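Local coordinates for inactive PncC family protein (Escherichia coli O157:H7, PDB 5KOL) that is of unknown function, belongs to the CinA (competence-damaged protein) family and very probably lacks the nicotinamide-nucleotide amidohydrolase activity of active PncC relatives, at residues V90-T100 and W133-T144. Sequence-based numbering, arbitrary orientation.
Sequences VSEKVAAEMAT and WFAWHIKGQNYT
Thr144 OG1 donates a hydrogen bond of 3.0 Å to Glu92 OE1, joining the first turn of helix 92-106 to strand 141-148. The hydroxyl comes from above the carboxylate, 50° out of its plane. The carboxylate lies nearly parallel to the indole of Trp133, the two planes 13° apart. Glu92 reaches both partners because its CG lies anti to the backbone N (chi1 175°) and the chain beyond is extended. Its CB sits over the six-membered ring of Trp133, 3.5 Å from the centroid and almost over its centre, a CH-pi contact. The same indole face is covered by backbone: Glu92 N lies 3.5 Å above the plane over its centre and Ser91 C nearer the rim, so the ring lies flat beneath the helix start. Ser91 is the N-cap, its OG accepting from Val94 N.

Farther along, alanines allow close approach. Ala135 CB fits between the methyls of Ala95 and Ala99, 3.9 Å from each CB, and lies 3.3 Å from Ala95 O. Accordingly, the axes of helix 92-100 and strand 133-138 come within 6.9 Å. At the far end, Thr100 CG2 rests on the amide of Asn142, 3.4 Å from OD1. That oxygen also accepts from His137 ND1, which links neighbouring strands and probably limits the amide's rotation.

Trp133, Ala135 and His137 alternate with Phe134 and Trp136, which face helix 153-171 on the other side of the sheet. A type I' turn from Ile138 to Gln141 closes the hairpin. Helix 92-106 thus packs on strand 131-138, one layer of the alpha/beta/alpha sandwich of the CinA fold.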
# COMPACT_ATOMS: atom_id res chain seq x y z
N VAL A 90 7.02 16.84 1.73
CA VAL A 90 7.91 16.33 2.78
C VAL A 90 7.94 17.43 3.83
O VAL A 90 8.77 18.35 3.77
CB VAL A 90 9.30 15.99 2.24
CG1 VAL A 90 10.25 15.63 3.39
CG2 VAL A 90 9.21 14.85 1.21
N SER A 91 7.03 17.37 4.79
CA SER A 91 6.92 18.44 5.78
C SER A 91 6.17 17.93 6.99
O SER A 91 5.36 17.01 6.88
CB SER A 91 6.18 19.66 5.21
OG SER A 91 4.81 19.32 5.05
N GLU A 92 6.42 18.58 8.12
CA GLU A 92 5.70 18.24 9.35
C GLU A 92 4.19 18.38 9.16
O GLU A 92 3.42 17.52 9.61
CB GLU A 92 6.19 19.13 10.49
CG GLU A 92 5.41 18.95 11.77
CD GLU A 92 5.95 19.79 12.91
OE1 GLU A 92 5.45 19.63 14.05
OE2 GLU A 92 6.87 20.61 12.68
N LYS A 93 3.74 19.43 8.49
CA LYS A 93 2.31 19.66 8.34
C LYS A 93 1.66 18.58 7.48
O LYS A 93 0.60 18.05 7.85
CB LYS A 93 2.07 21.06 7.75
CG LYS A 93 0.62 21.38 7.44
CD LYS A 93 -0.26 21.45 8.67
CE LYS A 93 -1.61 22.10 8.35
NZ LYS A 93 -2.57 22.12 9.49
N VAL A 94 2.28 18.22 6.35
CA VAL A 94 1.64 17.25 5.46
C VAL A 94 1.62 15.86 6.11
O VAL A 94 0.62 15.12 6.01
CB VAL A 94 2.37 17.26 4.10
CG1 VAL A 94 1.93 16.07 3.24
CG2 VAL A 94 2.09 18.58 3.37
N ALA A 95 2.69 15.50 6.80
CA ALA A 95 2.69 14.22 7.52
C ALA A 95 1.52 14.15 8.50
O ALA A 95 0.78 13.16 8.54
CB ALA A 95 4.03 14.06 8.25
N ALA A 96 1.33 15.21 9.30
CA ALA A 96 0.22 15.25 10.24
C ALA A 96 -1.12 15.09 9.53
O ALA A 96 -1.97 14.28 9.95
CB ALA A 96 0.26 16.56 11.05
N GLU A 97 -1.34 15.83 8.44
CA GLU A 97 -2.58 15.67 7.68
C GLU A 97 -2.73 14.28 7.10
O GLU A 97 -3.86 13.77 6.99
CB GLU A 97 -2.69 16.70 6.56
CG GLU A 97 -2.73 18.12 7.04
CD GLU A 97 -2.84 19.08 5.89
OE1 GLU A 97 -1.77 19.49 5.42
OE2 GLU A 97 -3.97 19.42 5.47
N MET A 98 -1.63 13.65 6.66
CA MET A 98 -1.80 12.29 6.15
C MET A 98 -2.27 11.35 7.26
O MET A 98 -3.08 10.46 7.01
CB MET A 98 -0.53 11.72 5.51
CG MET A 98 -0.10 12.39 4.22
SD MET A 98 1.63 12.02 3.73
CE MET A 98 1.49 10.24 3.41
N ALA A 99 -1.76 11.55 8.48
CA ALA A 99 -2.15 10.71 9.60
C ALA A 99 -3.62 10.91 9.97
O ALA A 99 -4.32 9.95 10.31
CB ALA A 99 -1.25 10.98 10.80
N THR A 100 -4.11 12.16 9.94
CA THR A 100 -5.52 12.36 10.26
C THR A 100 -6.43 11.98 9.09
O THR A 100 -7.55 11.50 9.32
CB THR A 100 -5.80 13.80 10.68
OG1 THR A 100 -5.42 14.71 9.64
CG2 THR A 100 -5.04 14.15 11.95
N TRP A 133 9.81 12.84 7.27
CA TRP A 133 8.88 13.28 8.30
C TRP A 133 7.88 12.18 8.64
O TRP A 133 7.40 11.47 7.76
CB TRP A 133 8.13 14.52 7.83
CG TRP A 133 8.85 15.78 8.13
CD1 TRP A 133 9.61 16.52 7.28
CD2 TRP A 133 8.89 16.46 9.40
NE1 TRP A 133 10.11 17.63 7.93
CE2 TRP A 133 9.69 17.61 9.24
CE3 TRP A 133 8.33 16.19 10.66
CZ2 TRP A 133 9.94 18.51 10.29
CZ3 TRP A 133 8.58 17.09 11.71
CH2 TRP A 133 9.38 18.23 11.52
N PHE A 134 7.55 12.06 9.92
CA PHE A 134 6.64 11.03 10.38
C PHE A 134 5.52 11.67 11.18
O PHE A 134 5.73 12.70 11.82
CB PHE A 134 7.35 10.01 11.27
CG PHE A 134 8.51 9.30 10.61
CD1 PHE A 134 9.76 9.89 10.56
CD2 PHE A 134 8.35 8.02 10.11
CE1 PHE A 134 10.84 9.22 9.96
CE2 PHE A 134 9.41 7.34 9.51
CZ PHE A 134 10.66 7.94 9.44
N ALA A 135 4.35 11.05 11.19
CA ALA A 135 3.29 11.48 12.10
C ALA A 135 2.54 10.27 12.62
O ALA A 135 2.40 9.25 11.92
CB ALA A 135 2.32 12.48 11.42
N TRP A 136 2.06 10.37 13.86
CA TRP A 136 1.23 9.34 14.49
C TRP A 136 0.02 9.97 15.15
O TRP A 136 0.15 10.98 15.85
CB TRP A 136 2.00 8.55 15.56
CG TRP A 136 3.31 7.96 15.07
CD1 TRP A 136 3.53 6.69 14.65
CD2 TRP A 136 4.57 8.65 14.96
NE1 TRP A 136 4.85 6.52 14.28
CE2 TRP A 136 5.51 7.71 14.46
CE3 TRP A 136 4.99 9.95 15.26
CZ2 TRP A 136 6.84 8.05 14.24
CZ3 TRP A 136 6.32 10.28 15.03
CH2 TRP A 136 7.22 9.34 14.52
N HIS A 137 -1.14 9.35 14.98
CA HIS A 137 -2.37 9.73 15.66
C HIS A 137 -2.68 8.66 16.70
O HIS A 137 -2.80 7.48 16.35
CB HIS A 137 -3.54 9.86 14.68
CG HIS A 137 -4.84 10.22 15.34
ND1 HIS A 137 -5.36 11.50 15.32
CD2 HIS A 137 -5.73 9.46 16.03
CE1 HIS A 137 -6.51 11.52 15.97
NE2 HIS A 137 -6.76 10.29 16.41
N ILE A 138 -2.78 9.06 17.96
CA ILE A 138 -3.11 8.15 19.05
C ILE A 138 -4.07 8.85 19.99
O ILE A 138 -3.79 9.98 20.42
CB ILE A 138 -1.88 7.69 19.84
CG1 ILE A 138 -0.71 7.40 18.91
CG2 ILE A 138 -2.24 6.50 20.72
CD1 ILE A 138 0.60 7.30 19.61
N LYS A 139 -5.17 8.18 20.32
CA LYS A 139 -6.13 8.67 21.31
C LYS A 139 -6.51 10.13 21.06
O LYS A 139 -6.40 10.99 21.93
CB LYS A 139 -5.59 8.48 22.73
CG LYS A 139 -5.42 7.01 23.13
CD LYS A 139 -4.65 6.86 24.44
CE LYS A 139 -4.47 5.39 24.84
NZ LYS A 139 -3.15 4.83 24.42
N GLY A 140 -6.95 10.42 19.83
CA GLY A 140 -7.37 11.77 19.49
C GLY A 140 -6.26 12.80 19.42
O GLY A 140 -6.56 13.99 19.26
N GLN A 141 -5.00 12.39 19.53
CA GLN A 141 -3.86 13.29 19.58
C GLN A 141 -2.90 12.95 18.44
O GLN A 141 -2.79 11.79 18.03
CB GLN A 141 -3.15 13.19 20.94
CG GLN A 141 -1.88 14.02 21.09
CD GLN A 141 -2.08 15.50 20.78
OE1 GLN A 141 -3.15 16.05 21.02
NE2 GLN A 141 -1.04 16.14 20.26
N ASN A 142 -2.20 13.97 17.95
CA ASN A 142 -1.29 13.81 16.82
C ASN A 142 0.14 14.15 17.24
O ASN A 142 0.36 15.11 17.99
CB ASN A 142 -1.74 14.70 15.66
CG ASN A 142 -3.08 14.28 15.12
OD1 ASN A 142 -3.24 13.17 14.61
ND2 ASN A 142 -4.07 15.17 15.23
N TYR A 143 1.10 13.35 16.75
CA TYR A 143 2.52 13.53 17.03
C TYR A 143 3.31 13.52 15.73
O TYR A 143 2.92 12.87 14.76
CB TYR A 143 3.05 12.42 17.95
CG TYR A 143 2.23 12.27 19.21
CD1 TYR A 143 1.06 11.51 19.21
CD2 TYR A 143 2.60 12.90 20.38
CE1 TYR A 143 0.30 11.38 20.35
CE2 TYR A 143 1.84 12.78 21.53
CZ TYR A 143 0.69 12.01 21.50
OH TYR A 143 -0.09 11.88 22.64
N THR A 144 4.45 14.23 15.71
CA THR A 144 5.33 14.25 14.55
C THR A 144 6.78 14.11 15.01
O THR A 144 7.12 14.41 16.16
CB THR A 144 5.19 15.54 13.72
OG1 THR A 144 5.62 16.65 14.51
CG2 THR A 144 3.72 15.80 13.31